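PDB 1ORN: endonuclease III from Geobacillus stearothermophilus, which excises damaged bases from DNA as a repair glycosylase and is trapped here as a covalent intermediate on DNA, carrying an iron-sulfur cluster. Local coordinates for residues C26-R31 and A49-V54; A39-A44 and R123-V128; D142-R147 and R183-G188. All blocks are in the same frame, centred on the assembly; numbering follows the deposited sequence.

Contact 1: residues C26-R31 and A49-V54. With nucleotides of chain A.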
loop_
_atom_site.group_PDB
_atom_site.type_symbol
_atom_site.label_atom_id
_atom_site.label_comp_id
_atom_site.label_asym_id
_atom_site.label_seq_id
_atom_site.Cartn_x
_atom_site.Cartn_y
_atom_site.Cartn_z
ATOM N N CYS C 26 -1.623 -0.689 9.130
ATOM C CA CYS C 26 -0.655 -1.271 8.207
ATOM C C CYS C 26 -0.333 -2.640 8.795
ATOM O O CYS C 26 0.050 -2.740 9.962
ATOM C CB CYS C 26 0.613 -0.420 8.144
ATOM S SG CYS C 26 1.962 -1.184 7.201
ATOM N N GLU C 27 -0.489 -3.693 8.000
ATOM C CA GLU C 27 -0.229 -5.037 8.501
ATOM C C GLU C 27 1.186 -5.575 8.278
ATOM O O GLU C 27 1.464 -6.732 8.594
ATOM C CB GLU C 27 -1.258 -6.017 7.929
ATOM C CG GLU C 27 -2.698 -5.608 8.218
ATOM C CD GLU C 27 -3.682 -6.765 8.115
ATOM O OE1 GLU C 27 -3.711 -7.607 9.037
ATOM O OE2 GLU C 27 -4.425 -6.835 7.113
ATOM N N LEU C 28 2.080 -4.749 7.740
ATOM C CA LEU C 28 3.457 -5.187 7.516
ATOM C C LEU C 28 4.263 -5.004 8.795
ATOM O O LEU C 28 4.310 -3.908 9.356
ATOM C CB LEU C 28 4.103 -4.383 6.384
ATOM C CG LEU C 28 3.550 -4.605 4.976
ATOM C CD1 LEU C 28 4.227 -3.620 4.033
ATOM C CD2 LEU C 28 3.795 -6.040 4.521
ATOM N N VAL C 29 4.895 -6.078 9.251
ATOM C CA VAL C 29 5.689 -6.035 10.474
ATOM C C VAL C 29 7.021 -5.324 10.251
ATOM O O VAL C 29 7.779 -5.674 9.346
ATOM C CB VAL C 29 5.947 -7.468 11.004
ATOM C CG1 VAL C 29 6.815 -7.426 12.253
ATOM C CG2 VAL C 29 4.610 -8.152 11.300
ATOM N N HIS C 30 7.291 -4.319 11.079
ATOM C CA HIS C 30 8.530 -3.547 10.992
ATOM C C HIS C 30 8.821 -2.853 12.319
ATOM O O HIS C 30 7.901 -2.543 13.078
ATOM C CB HIS C 30 8.416 -2.478 9.904
ATOM C CG HIS C 30 7.387 -1.430 10.196
ATOM N ND1 HIS C 30 6.033 -1.668 10.104
ATOM C CD2 HIS C 30 7.515 -0.141 10.594
ATOM C CE1 HIS C 30 5.371 -0.570 10.428
ATOM N NE2 HIS C 30 6.249 0.371 10.730
ATOM N N ARG C 31 10.096 -2.586 12.581
ATOM C CA ARG C 31 10.509 -1.931 13.820
ATOM C C ARG C 31 11.065 -0.520 13.614
ATOM O O ARG C 31 11.209 0.246 14.571
ATOM C CB ARG C 31 11.544 -2.801 14.538
ATOM C CG ARG C 31 10.965 -4.099 15.077
ATOM C CD ARG C 31 12.057 -5.108 15.403
ATOM N NE ARG C 31 12.741 -5.565 14.195
ATOM C CZ ARG C 31 13.710 -6.474 14.179
ATOM N NH1 ARG C 31 14.120 -7.033 15.312
ATOM N NH2 ARG C 31 14.266 -6.833 13.028
ATOM N N ALA C 49 1.012 -11.594 4.342
ATOM C CA ALA C 49 1.392 -12.813 5.040
ATOM C C ALA C 49 2.755 -13.330 4.592
ATOM O O ALA C 49 3.606 -13.656 5.422
ATOM C CB ALA C 49 0.324 -13.890 4.832
ATOM N N LEU C 50 2.968 -13.405 3.283
ATOM C CA LEU C 50 4.241 -13.892 2.762
ATOM C C LEU C 50 5.379 -12.917 3.004
ATOM O O LEU C 50 6.517 -13.328 3.220
ATOM C CB LEU C 50 4.136 -14.189 1.264
ATOM C CG LEU C 50 4.082 -15.667 0.867
ATOM C CD1 LEU C 50 5.378 -16.359 1.291
ATOM C CD2 LEU C 50 2.878 -16.334 1.522
ATOM N N VAL C 51 5.086 -11.621 2.955
ATOM C CA VAL C 51 6.134 -10.645 3.194
ATOM C C VAL C 51 6.594 -10.750 4.645
ATOM O O VAL C 51 7.789 -10.737 4.923
ATOM C CB VAL C 51 5.650 -9.203 2.932
ATOM C CG1 VAL C 51 6.711 -8.213 3.401
ATOM C CG2 VAL C 51 5.368 -9.013 1.443
ATOM N N ASN C 52 5.640 -10.855 5.565
ATOM C CA ASN C 52 5.975 -10.949 6.987
ATOM C C ASN C 52 6.728 -12.235 7.333
ATOM O O ASN C 52 7.617 -12.230 8.185
ATOM C CB ASN C 52 4.717 -10.834 7.844
ATOM C CG ASN C 52 4.101 -9.451 7.785
ATOM O OD1 ASN C 52 4.811 -8.447 7.691
ATOM N ND2 ASN C 52 2.778 -9.389 7.863
ATOM N N LYS C 53 6.377 -13.331 6.673
ATOM C CA LYS C 53 7.061 -14.594 6.932
ATOM C C LYS C 53 8.512 -14.486 6.470
ATOM O O LYS C 53 9.427 -14.963 7.147
ATOM C CB LYS C 53 6.363 -15.747 6.203
ATOM C CG LYS C 53 6.580 -15.771 4.698
ATOM N N VAL C 54 8.722 -13.848 5.319
ATOM C CA VAL C 54 10.064 -13.674 4.770
ATOM C C VAL C 54 10.915 -12.676 5.554
ATOM O O VAL C 54 12.058 -12.974 5.906
ATOM C CB VAL C 54 10.004 -13.232 3.287
ATOM C CG1 VAL C 54 11.392 -12.869 2.784
ATOM C CG2 VAL C 54 9.424 -14.355 2.442
ATOM P P DG A 8 7.504 -20.337 -3.275
ATOM O OP1 DG A 8 8.342 -20.432 -2.053
ATOM O OP2 DG A 8 7.394 -21.504 -4.184
ATOM O "O5'" DG A 8 6.045 -19.888 -2.832
ATOM C "C5'" DG A 8 5.876 -18.717 -2.040
ATOM C "C4'" DG A 8 4.429 -18.553 -1.644
ATOM O "O4'" DG A 8 3.668 -17.946 -2.714
ATOM C "C3'" DG A 8 3.715 -19.855 -1.288
ATOM O "O3'" DG A 8 2.950 -19.655 -0.105
ATOM C "C2'" DG A 8 2.820 -20.113 -2.489
ATOM C "C1'" DG A 8 2.502 -18.709 -2.974
ATOM N N9 DG A 8 2.207 -18.597 -4.401
ATOM C C8 DG A 8 2.855 -19.229 -5.434
ATOM N N7 DG A 8 2.374 -18.918 -6.608
ATOM C C5 DG A 8 1.343 -18.029 -6.334
ATOM C C6 DG A 8 0.454 -17.348 -7.212
ATOM O O6 DG A 8 0.400 -17.395 -8.446
ATOM N N1 DG A 8 -0.436 -16.541 -6.511
ATOM C C2 DG A 8 -0.471 -16.402 -5.147
ATOM N N2 DG A 8 -1.407 -15.571 -4.662
ATOM N N3 DG A 8 0.350 -17.030 -4.318
ATOM C C4 DG A 8 1.225 -17.822 -4.975
HETATM O O HOH W 1 7.241 -7.284 7.016
#
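With CG anti to its own carbonyl carbon (chi1 -68°), Asn52 extends its amide from helix 48-61 to the backbone on either side of Leu28, where it acts as donor and acceptor at once. Asn52 ND2 donates to Glu27 O at 3.1 Å. In return Asn52 OD1 receives Val29 N over 2.8 Å in a nearly straight bond (174°), the N-H standing above the plane of the Asn52 amide. A water also donates to OD1, and its second hydrogen bond goes to Val29 O, so the same oxygen is gripped from protein and solvent. Val29 CG2 comes obliquely across the amide, 3.8 Å from Asn52 CG. The apolar share of the contact lies deeper: Leu28 CD2 meets Val51 CG1 at 3.8 Å, and Leu28 packs on against Val40 and Ser43 of helix 33-43. Glu27 OE2 pairs with Arg189 and Tyr190 of helix 177-191, while Leu50 rests its CD2 3.7 Å from O3' of DG8 of chain A. Because both ends of the Asn52 amide are used, its rotation is fixed, and a single side chain satisfies two backbone groups of a segment without regular helix or strand.

Contact 2: residues A39-A44 and R123-V128. With nucleotides of chain B.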
loop_
_atom_site.group_PDB
_atom_site.type_symbol
_atom_site.label_atom_id
_atom_site.label_comp_id
_atom_site.label_asym_id
_atom_site.label_seq_id
_atom_site.Cartn_x
_atom_site.Cartn_y
_atom_site.Cartn_z
ATOM N N ALA C 39 10.200 -3.670 3.478
ATOM C CA ALA C 39 8.972 -4.451 3.498
ATOM C C ALA C 39 7.943 -4.010 2.451
ATOM O O ALA C 39 7.329 -4.847 1.787
ATOM C CB ALA C 39 8.350 -4.407 4.897
ATOM N N VAL C 40 7.767 -2.702 2.292
ATOM C CA VAL C 40 6.796 -2.193 1.334
ATOM C C VAL C 40 7.266 -2.457 -0.096
ATOM O O VAL C 40 6.459 -2.770 -0.962
ATOM C CB VAL C 40 6.536 -0.686 1.554
ATOM C CG1 VAL C 40 5.521 -0.163 0.535
ATOM C CG2 VAL C 40 5.980 -0.473 2.962
ATOM N N VAL C 41 8.569 -2.354 -0.328
ATOM C CA VAL C 41 9.102 -2.625 -1.669
ATOM C C VAL C 41 8.802 -4.087 -2.020
ATOM O O VAL C 41 8.378 -4.398 -3.138
ATOM C CB VAL C 41 10.633 -2.387 -1.733
ATOM C CG1 VAL C 41 11.221 -3.005 -3.012
ATOM C CG2 VAL C 41 10.914 -0.882 -1.725
ATOM N N LEU C 42 9.009 -4.974 -1.053
ATOM C CA LEU C 42 8.754 -6.401 -1.258
ATOM C C LEU C 42 7.255 -6.685 -1.416
ATOM O O LEU C 42 6.864 -7.646 -2.089
ATOM C CB LEU C 42 9.309 -7.219 -0.076
ATOM C CG LEU C 42 10.830 -7.275 0.127
ATOM C CD1 LEU C 42 11.147 -8.107 1.363
ATOM C CD2 LEU C 42 11.496 -7.889 -1.108
ATOM N N SER C 43 6.431 -5.841 -0.796
ATOM C CA SER C 43 4.973 -5.965 -0.808
ATOM C C SER C 43 4.288 -5.813 -2.165
ATOM O O SER C 43 3.146 -6.244 -2.338
ATOM C CB SER C 43 4.373 -4.946 0.175
ATOM O OG SER C 43 2.959 -4.975 0.170
ATOM N N ALA C 44 4.964 -5.194 -3.128
ATOM C CA ALA C 44 4.355 -4.999 -4.440
ATOM C C ALA C 44 3.978 -6.333 -5.088
ATOM O O ALA C 44 4.836 -7.178 -5.317
ATOM C CB ALA C 44 5.308 -4.227 -5.355
ATOM N N ARG C 123 5.047 5.767 -6.591
ATOM C CA ARG C 123 4.219 6.613 -5.749
ATOM C C ARG C 123 3.511 5.855 -4.614
ATOM O O ARG C 123 3.435 6.354 -3.495
ATOM C CB ARG C 123 3.207 7.384 -6.606
ATOM C CG ARG C 123 2.426 8.421 -5.810
ATOM C CD ARG C 123 1.947 9.580 -6.680
ATOM N NE ARG C 123 1.135 10.503 -5.898
ATOM C CZ ARG C 123 1.047 11.811 -6.128
ATOM N NH1 ARG C 123 1.727 12.368 -7.125
ATOM N NH2 ARG C 123 0.273 12.559 -5.361
ATOM N N LYS C 124 3.004 4.654 -4.885
ATOM C CA LYS C 124 2.327 3.896 -3.833
ATOM C C LYS C 124 3.280 3.592 -2.677
ATOM O O LYS C 124 2.951 3.814 -1.511
ATOM C CB LYS C 124 1.753 2.589 -4.407
ATOM C CG LYS C 124 1.092 1.645 -3.390
ATOM C CD LYS C 124 2.066 0.588 -2.865
ATOM C CE LYS C 124 1.346 -0.426 -1.953
ATOM N NZ LYS C 124 2.220 -1.515 -1.394
ATOM N N THR C 125 4.460 3.082 -3.006
ATOM C CA THR C 125 5.444 2.727 -1.992
ATOM C C THR C 125 5.861 3.944 -1.179
ATOM O O THR C 125 5.888 3.896 0.056
ATOM C CB THR C 125 6.662 2.063 -2.645
ATOM O OG1 THR C 125 6.240 0.836 -3.263
ATOM C CG2 THR C 125 7.746 1.749 -1.619
ATOM N N ALA C 126 6.165 5.041 -1.863
ATOM C CA ALA C 126 6.579 6.260 -1.174
ATOM C C ALA C 126 5.484 6.789 -0.240
ATOM O O ALA C 126 5.773 7.223 0.874
ATOM C CB ALA C 126 6.976 7.335 -2.187
ATOM N N ASN C 127 4.235 6.759 -0.687
ATOM C CA ASN C 127 3.130 7.227 0.149
ATOM C C ASN C 127 2.953 6.384 1.407
ATOM O O ASN C 127 2.672 6.924 2.480
ATOM C CB ASN C 127 1.820 7.259 -0.639
ATOM C CG ASN C 127 1.710 8.495 -1.530
ATOM O OD1 ASN C 127 2.513 9.420 -1.420
ATOM N ND2 ASN C 127 0.711 8.515 -2.403
ATOM N N VAL C 128 3.088 5.068 1.288
ATOM C CA VAL C 128 2.949 4.218 2.469
ATOM C C VAL C 128 4.033 4.566 3.474
ATOM O O VAL C 128 3.757 4.734 4.667
ATOM C CB VAL C 128 3.068 2.717 2.126
ATOM C CG1 VAL C 128 3.187 1.897 3.408
ATOM C CG2 VAL C 128 1.860 2.275 1.331
ATOM P P DT B 9 4.663 1.470 -6.704
ATOM O OP1 DT B 9 5.368 1.976 -5.506
ATOM O OP2 DT B 9 3.667 2.320 -7.402
ATOM O "O5'" DT B 9 5.753 1.008 -7.758
ATOM C "C5'" DT B 9 6.771 0.107 -7.354
ATOM C "C4'" DT B 9 7.689 -0.206 -8.508
ATOM O "O4'" DT B 9 7.031 -1.108 -9.431
ATOM C "C3'" DT B 9 8.131 1.016 -9.316
ATOM O "O3'" DT B 9 9.556 1.110 -9.281
ATOM C "C2'" DT B 9 7.598 0.754 -10.723
ATOM C "C1'" DT B 9 7.390 -0.757 -10.764
ATOM N N1 DT B 9 6.303 -1.217 -11.665
ATOM C C2 DT B 9 6.557 -2.277 -12.529
ATOM O O2 DT B 9 7.634 -2.836 -12.596
ATOM N N3 DT B 9 5.492 -2.644 -13.315
ATOM C C4 DT B 9 4.233 -2.072 -13.336
ATOM O O4 DT B 9 3.369 -2.510 -14.096
ATOM C C5 DT B 9 4.046 -0.961 -12.420
ATOM C C7 DT B 9 2.724 -0.265 -12.386
ATOM C C6 DT B 9 5.075 -0.604 -11.642
ATOM P P DG B 8 -0.351 -4.053 -4.868
ATOM O OP1 DG B 8 -1.475 -3.480 -5.647
ATOM O OP2 DG B 8 -0.150 -5.534 -4.850
ATOM O "O5'" DG B 8 1.011 -3.400 -5.367
ATOM C "C5'" DG B 8 1.063 -2.040 -5.798
ATOM C "C4'" DG B 8 2.469 -1.716 -6.240
ATOM O "O4'" DG B 8 2.879 -2.645 -7.269
ATOM C "C3'" DG B 8 2.732 -0.320 -6.795
ATOM O "O3'" DG B 8 4.012 0.062 -6.293
ATOM C "C2'" DG B 8 2.737 -0.536 -8.304
ATOM C "C1'" DG B 8 3.274 -1.953 -8.446
ATOM N N9 DG B 8 2.747 -2.708 -9.580
ATOM C C8 DG B 8 1.478 -2.655 -10.103
ATOM N N7 DG B 8 1.292 -3.503 -11.081
ATOM C C5 DG B 8 2.516 -4.146 -11.218
ATOM C C6 DG B 8 2.923 -5.182 -12.112
ATOM O O6 DG B 8 2.253 -5.773 -12.964
ATOM N N1 DG B 8 4.259 -5.522 -11.925
ATOM C C2 DG B 8 5.095 -4.951 -10.994
ATOM N N2 DG B 8 6.355 -5.408 -10.972
ATOM N N3 DG B 8 4.722 -4.000 -10.145
ATOM C C4 DG B 8 3.430 -3.650 -10.314
HETATM O O HOH W 2 4.794 -1.467 -2.726
#
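Val40 and Thr125 slide past each other in opposite directions where helix 33-43 packs against helix 123-134, the second helix of the helix-hairpin-helix motif of this DNA glycosylase family. Val40 CG1 lies 3.6 Å from Thr125 CG2, and one turn along helix 123-134 from Thr125, Val128 CG1 meets Val40 CG2 at 3.7 Å. Val41 adds a looser touch on the same threonine methyl. The two short segments run roughly antiparallel, at 148°. Lys124 starts out with CG anti to the backbone N, and a bend at chi2 (-94°) then turns CD. Lys124 NZ lies 3.9 Å from Ser43 OG and carries the covalent link to a modified group that defines the trapped intermediate.

Around this core, the start of helix 123-134 grips the DNA backbone. Thr125 N donates to OP1 of DT9 of chain B at 2.9 Å, and Thr125 OG1 donates to the same OP1 at 2.7 Å, while Lys124 N makes a weak bond to OP2. Backbone N-H groups at a helix start would probably favour the phosphate charge there. Thr125 is thus split in use, its methyl packed on valines and its hydroxyl on the phosphate. A water donates to both Thr125 OG1 and Val40 O, bridging the two helices.

Further out, Asn127 is held by Arg112 and Glu165, and the latter also pairs with Arg123. Lys89 NZ donates to the carbonyls of Leu42 and Ala44, and the hairpin residues Met116, Leu118 and Val121 bind a sodium ion about 8 Å from the Thr125 side chain. Ala44 CB packs 3.5 Å from O4' of DG8 of chain B.

Contact 3: residues D142-R147 and R183-G188. With nucleotides of chain B.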
loop_
_atom_site.group_PDB
_atom_site.type_symbol
_atom_site.label_atom_id
_atom_site.label_comp_id
_atom_site.label_asym_id
_atom_site.label_seq_id
_atom_site.Cartn_x
_atom_site.Cartn_y
_atom_site.Cartn_z
ATOM N N ASP C 142 -3.309 1.315 -4.040
ATOM C CA ASP C 142 -2.894 -0.030 -4.423
ATOM C C ASP C 142 -4.071 -0.723 -5.110
ATOM O O ASP C 142 -5.069 -0.092 -5.444
ATOM C CB ASP C 142 -2.553 -0.836 -3.173
ATOM C CG ASP C 142 -3.800 -1.252 -2.410
ATOM O OD1 ASP C 142 -4.692 -0.393 -2.218
ATOM O OD2 ASP C 142 -3.900 -2.434 -2.010
ATOM N N THR C 143 -3.963 -2.036 -5.280
ATOM C CA THR C 143 -5.033 -2.787 -5.922
ATOM C C THR C 143 -6.377 -2.675 -5.190
ATOM O O THR C 143 -7.420 -2.494 -5.826
ATOM C CB THR C 143 -4.650 -4.284 -6.073
ATOM O OG1 THR C 143 -5.739 -4.986 -6.683
ATOM C CG2 THR C 143 -4.340 -4.913 -4.718
ATOM N N HIS C 144 -6.360 -2.760 -3.862
ATOM C CA HIS C 144 -7.601 -2.689 -3.082
ATOM C C HIS C 144 -8.260 -1.314 -3.135
ATOM O O HIS C 144 -9.462 -1.203 -3.395
ATOM C CB HIS C 144 -7.345 -3.071 -1.617
ATOM C CG HIS C 144 -6.882 -4.485 -1.425
ATOM N ND1 HIS C 144 -7.663 -5.574 -1.744
ATOM C CD2 HIS C 144 -5.712 -4.985 -0.961
ATOM C CE1 HIS C 144 -6.995 -6.686 -1.488
ATOM N NE2 HIS C 144 -5.808 -6.357 -1.012
ATOM N N VAL C 145 -7.481 -0.264 -2.898
ATOM C CA VAL C 145 -8.030 1.080 -2.926
ATOM C C VAL C 145 -8.613 1.385 -4.296
ATOM O O VAL C 145 -9.720 1.913 -4.400
ATOM C CB VAL C 145 -6.964 2.130 -2.574
ATOM C CG1 VAL C 145 -7.536 3.537 -2.752
ATOM C CG2 VAL C 145 -6.498 1.925 -1.135
ATOM N N GLU C 146 -7.884 1.029 -5.348
ATOM C CA GLU C 146 -8.371 1.286 -6.702
ATOM C C GLU C 146 -9.663 0.523 -6.993
ATOM O O GLU C 146 -10.644 1.098 -7.478
ATOM C CB GLU C 146 -7.316 0.896 -7.737
ATOM C CG GLU C 146 -7.758 1.178 -9.169
ATOM C CD GLU C 146 -6.755 0.723 -10.219
ATOM O OE1 GLU C 146 -6.933 1.099 -11.399
ATOM O OE2 GLU C 146 -5.799 -0.011 -9.877
ATOM N N ARG C 147 -9.658 -0.777 -6.708
ATOM C CA ARG C 147 -10.838 -1.606 -6.949
ATOM C C ARG C 147 -12.067 -1.103 -6.192
ATOM O O ARG C 147 -13.156 -0.992 -6.758
ATOM C CB ARG C 147 -10.558 -3.063 -6.556
ATOM C CG ARG C 147 -11.709 -4.006 -6.902
ATOM C CD ARG C 147 -11.392 -5.446 -6.526
ATOM N NE ARG C 147 -11.285 -5.624 -5.080
ATOM C CZ ARG C 147 -10.145 -5.824 -4.422
ATOM N NH1 ARG C 147 -8.989 -5.878 -5.073
ATOM N NH2 ARG C 147 -10.164 -5.962 -3.102
ATOM N N ARG C 183 -8.482 2.037 6.134
ATOM C CA ARG C 183 -9.847 1.531 6.202
ATOM C C ARG C 183 -10.293 1.014 4.836
ATOM O O ARG C 183 -10.980 -0.004 4.745
ATOM C CB ARG C 183 -10.798 2.625 6.693
ATOM C CG ARG C 183 -10.596 3.005 8.156
ATOM C CD ARG C 183 -11.403 4.246 8.512
ATOM N NE ARG C 183 -11.230 4.648 9.908
ATOM C CZ ARG C 183 -11.561 5.844 10.386
ATOM N NH1 ARG C 183 -12.085 6.759 9.582
ATOM N NH2 ARG C 183 -11.361 6.133 11.665
ATOM N N MET C 184 -9.892 1.708 3.772
ATOM C CA MET C 184 -10.250 1.281 2.427
ATOM C C MET C 184 -9.556 -0.024 2.061
ATOM O O MET C 184 -10.149 -0.892 1.420
ATOM C CB MET C 184 -9.902 2.366 1.395
ATOM C CG MET C 184 -10.844 3.567 1.423
ATOM S SD MET C 184 -10.560 4.706 0.033
ATOM C CE MET C 184 -11.199 3.720 -1.312
ATOM N N ILE C 185 -8.301 -0.169 2.474
ATOM C CA ILE C 185 -7.552 -1.384 2.187
ATOM C C ILE C 185 -8.191 -2.577 2.890
ATOM O O ILE C 185 -8.318 -3.651 2.312
ATOM C CB ILE C 185 -6.080 -1.258 2.630
ATOM C CG1 ILE C 185 -5.342 -0.313 1.676
ATOM C CG2 ILE C 185 -5.414 -2.632 2.635
ATOM C CD1 ILE C 185 -3.877 -0.160 1.980
ATOM N N PHE C 186 -8.587 -2.387 4.140
ATOM C CA PHE C 186 -9.227 -3.463 4.881
ATOM C C PHE C 186 -10.568 -3.809 4.245
ATOM O O PHE C 186 -10.915 -4.978 4.110
ATOM C CB PHE C 186 -9.429 -3.057 6.342
ATOM C CG PHE C 186 -8.313 -3.506 7.255
ATOM C CD1 PHE C 186 -6.989 -3.172 6.983
ATOM C CD2 PHE C 186 -8.593 -4.262 8.395
ATOM C CE1 PHE C 186 -5.959 -3.582 7.830
ATOM C CE2 PHE C 186 -7.571 -4.676 9.248
ATOM C CZ PHE C 186 -6.254 -4.337 8.967
ATOM N N PHE C 187 -11.315 -2.785 3.847
ATOM C CA PHE C 187 -12.619 -2.999 3.227
ATOM C C PHE C 187 -12.456 -3.881 1.992
ATOM O O PHE C 187 -13.201 -4.832 1.795
ATOM C CB PHE C 187 -13.240 -1.651 2.842
ATOM C CG PHE C 187 -14.641 -1.752 2.309
ATOM C CD1 PHE C 187 -15.714 -1.965 3.169
ATOM C CD2 PHE C 187 -14.891 -1.634 0.943
ATOM C CE1 PHE C 187 -17.018 -2.057 2.675
ATOM C CE2 PHE C 187 -16.187 -1.727 0.441
ATOM C CZ PHE C 187 -17.253 -1.939 1.311
ATOM N N GLY C 188 -11.463 -3.570 1.163
ATOM C CA GLY C 188 -11.242 -4.366 -0.033
ATOM C C GLY C 188 -10.617 -5.725 0.246
ATOM O O GLY C 188 -10.953 -6.722 -0.398
ATOM P P DA B 6 -6.210 -8.542 -5.414
ATOM O OP1 DA B 6 -7.248 -8.013 -4.497
ATOM O OP2 DA B 6 -5.819 -7.761 -6.616
ATOM O "O5'" DA B 6 -4.908 -8.860 -4.549
ATOM C "C5'" DA B 6 -5.014 -9.656 -3.368
ATOM C "C4'" DA B 6 -3.649 -9.931 -2.780
ATOM O "O4'" DA B 6 -2.893 -10.809 -3.645
ATOM C "C3'" DA B 6 -2.770 -8.701 -2.544
ATOM O "O3'" DA B 6 -2.072 -8.870 -1.311
ATOM C "C2'" DA B 6 -1.774 -8.763 -3.689
ATOM C "C1'" DA B 6 -1.602 -10.264 -3.861
ATOM N N9 DA B 6 -1.156 -10.703 -5.182
ATOM C C8 DA B 6 -1.540 -10.218 -6.407
ATOM N N7 DA B 6 -0.993 -10.845 -7.418
ATOM C C5 DA B 6 -0.190 -11.806 -6.821
ATOM C C6 DA B 6 0.651 -12.802 -7.350
ATOM N N6 DA B 6 0.823 -13.011 -8.661
ATOM N N1 DA B 6 1.315 -13.590 -6.478
ATOM C C2 DA B 6 1.139 -13.387 -5.167
ATOM N N3 DA B 6 0.376 -12.490 -4.549
ATOM C C4 DA B 6 -0.271 -11.721 -5.443
ATOM P P DG B 8 -0.351 -4.053 -4.868
ATOM O OP1 DG B 8 -1.475 -3.480 -5.647
ATOM O OP2 DG B 8 -0.150 -5.534 -4.850
ATOM O "O5'" DG B 8 1.011 -3.400 -5.367
ATOM C "C5'" DG B 8 1.063 -2.040 -5.798
ATOM C "C4'" DG B 8 2.469 -1.716 -6.240
ATOM O "O4'" DG B 8 2.879 -2.645 -7.269
ATOM C "C3'" DG B 8 2.732 -0.320 -6.795
ATOM O "O3'" DG B 8 4.012 0.062 -6.293
ATOM C "C2'" DG B 8 2.737 -0.536 -8.304
ATOM C "C1'" DG B 8 3.274 -1.953 -8.446
ATOM N N9 DG B 8 2.747 -2.708 -9.580
ATOM C C8 DG B 8 1.478 -2.655 -10.103
ATOM N N7 DG B 8 1.292 -3.503 -11.081
ATOM C C5 DG B 8 2.516 -4.146 -11.218
ATOM C C6 DG B 8 2.923 -5.182 -12.112
ATOM O O6 DG B 8 2.253 -5.773 -12.964
ATOM N N1 DG B 8 4.259 -5.522 -11.925
ATOM C C2 DG B 8 5.095 -4.951 -10.994
ATOM N N2 DG B 8 6.355 -5.408 -10.972
ATOM N N3 DG B 8 4.722 -4.000 -10.145
ATOM C C4 DG B 8 3.430 -3.650 -10.314
#
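The His144 ring sits obliquely against Gly188, with His144 ND1 3.6 Å from Gly188 C. Helix segments 143-147 and 183-188 cross at 85°, close to perpendicular, with their axes 8.0 Å apart. Gly188 permits this approach, since a CB there would sit 3.1 Å from His144 CB. Arg147 NH2 lies in the plane of the His144 ring and donates to His144 ND1 at 2.9 Å; the arginine chain is bent at chi3 (67°), which sets NE. Thr143 CG2 covers one face of the ring. NE2 of His144 is hydrogen-bonded to a modified group of the trapped complex. An alanine in place of His144 would probably leave Arg147 NH2 without its ND1 acceptor and the guanidinium freer to turn.

Val145 forks between two partners: its CG1 crosses Met184 at about a right angle, meeting Met184 CE at 3.9 Å, and Val145 CG2 lies 3.8 Å from Ile185 CG1. Asp142 is the N-cap of helix 143-152. Asp142 OD1 takes Val145 N at 2.9 Å from above the carboxylate plane and OD2 takes His144 N, while OD2 also bonds the modified group.

Outside the pair, Phe187 touches the iron-sulfur cluster, and Arg147 NH2 also bonds Cys192 O. On the DNA side, Thr143 OG1 donates to OP2 of DA6 of chain B, Arg147 NH1 weakly to its OP1, and Thr143 N to OP1 of DG8 of chain B. Val145 thus gives the interface its apolar part, while Asp142, Thr143, His144 and Arg147 bring polar groups to phosphates and the trapped group.

Contact 2 is a fully buried contact near the centre of the chain, contact 3 is likewise buried, and contact 1 is only partly so. Contacts 1 and 2 share the region of helix 33-43: Leu28 and Val51 of contact 1 both reach it, Leu28 CD1 lying 3.8 Å from Val40 CG2. Contacts 2 and 3 meet at the trapped group, Lys124 CE being 4.1 Å from Asp142 CB, on helices consecutive in the chain. Contact 1 joins contact 3 at the packing of Glu27 on Phe186. Their chemistry follows their place: a pair of hydrogen bonds from one side-chain amide to an irregular segment in contact 1, and helix packing beneath polar helix starts facing DNA in contacts 2 and 3.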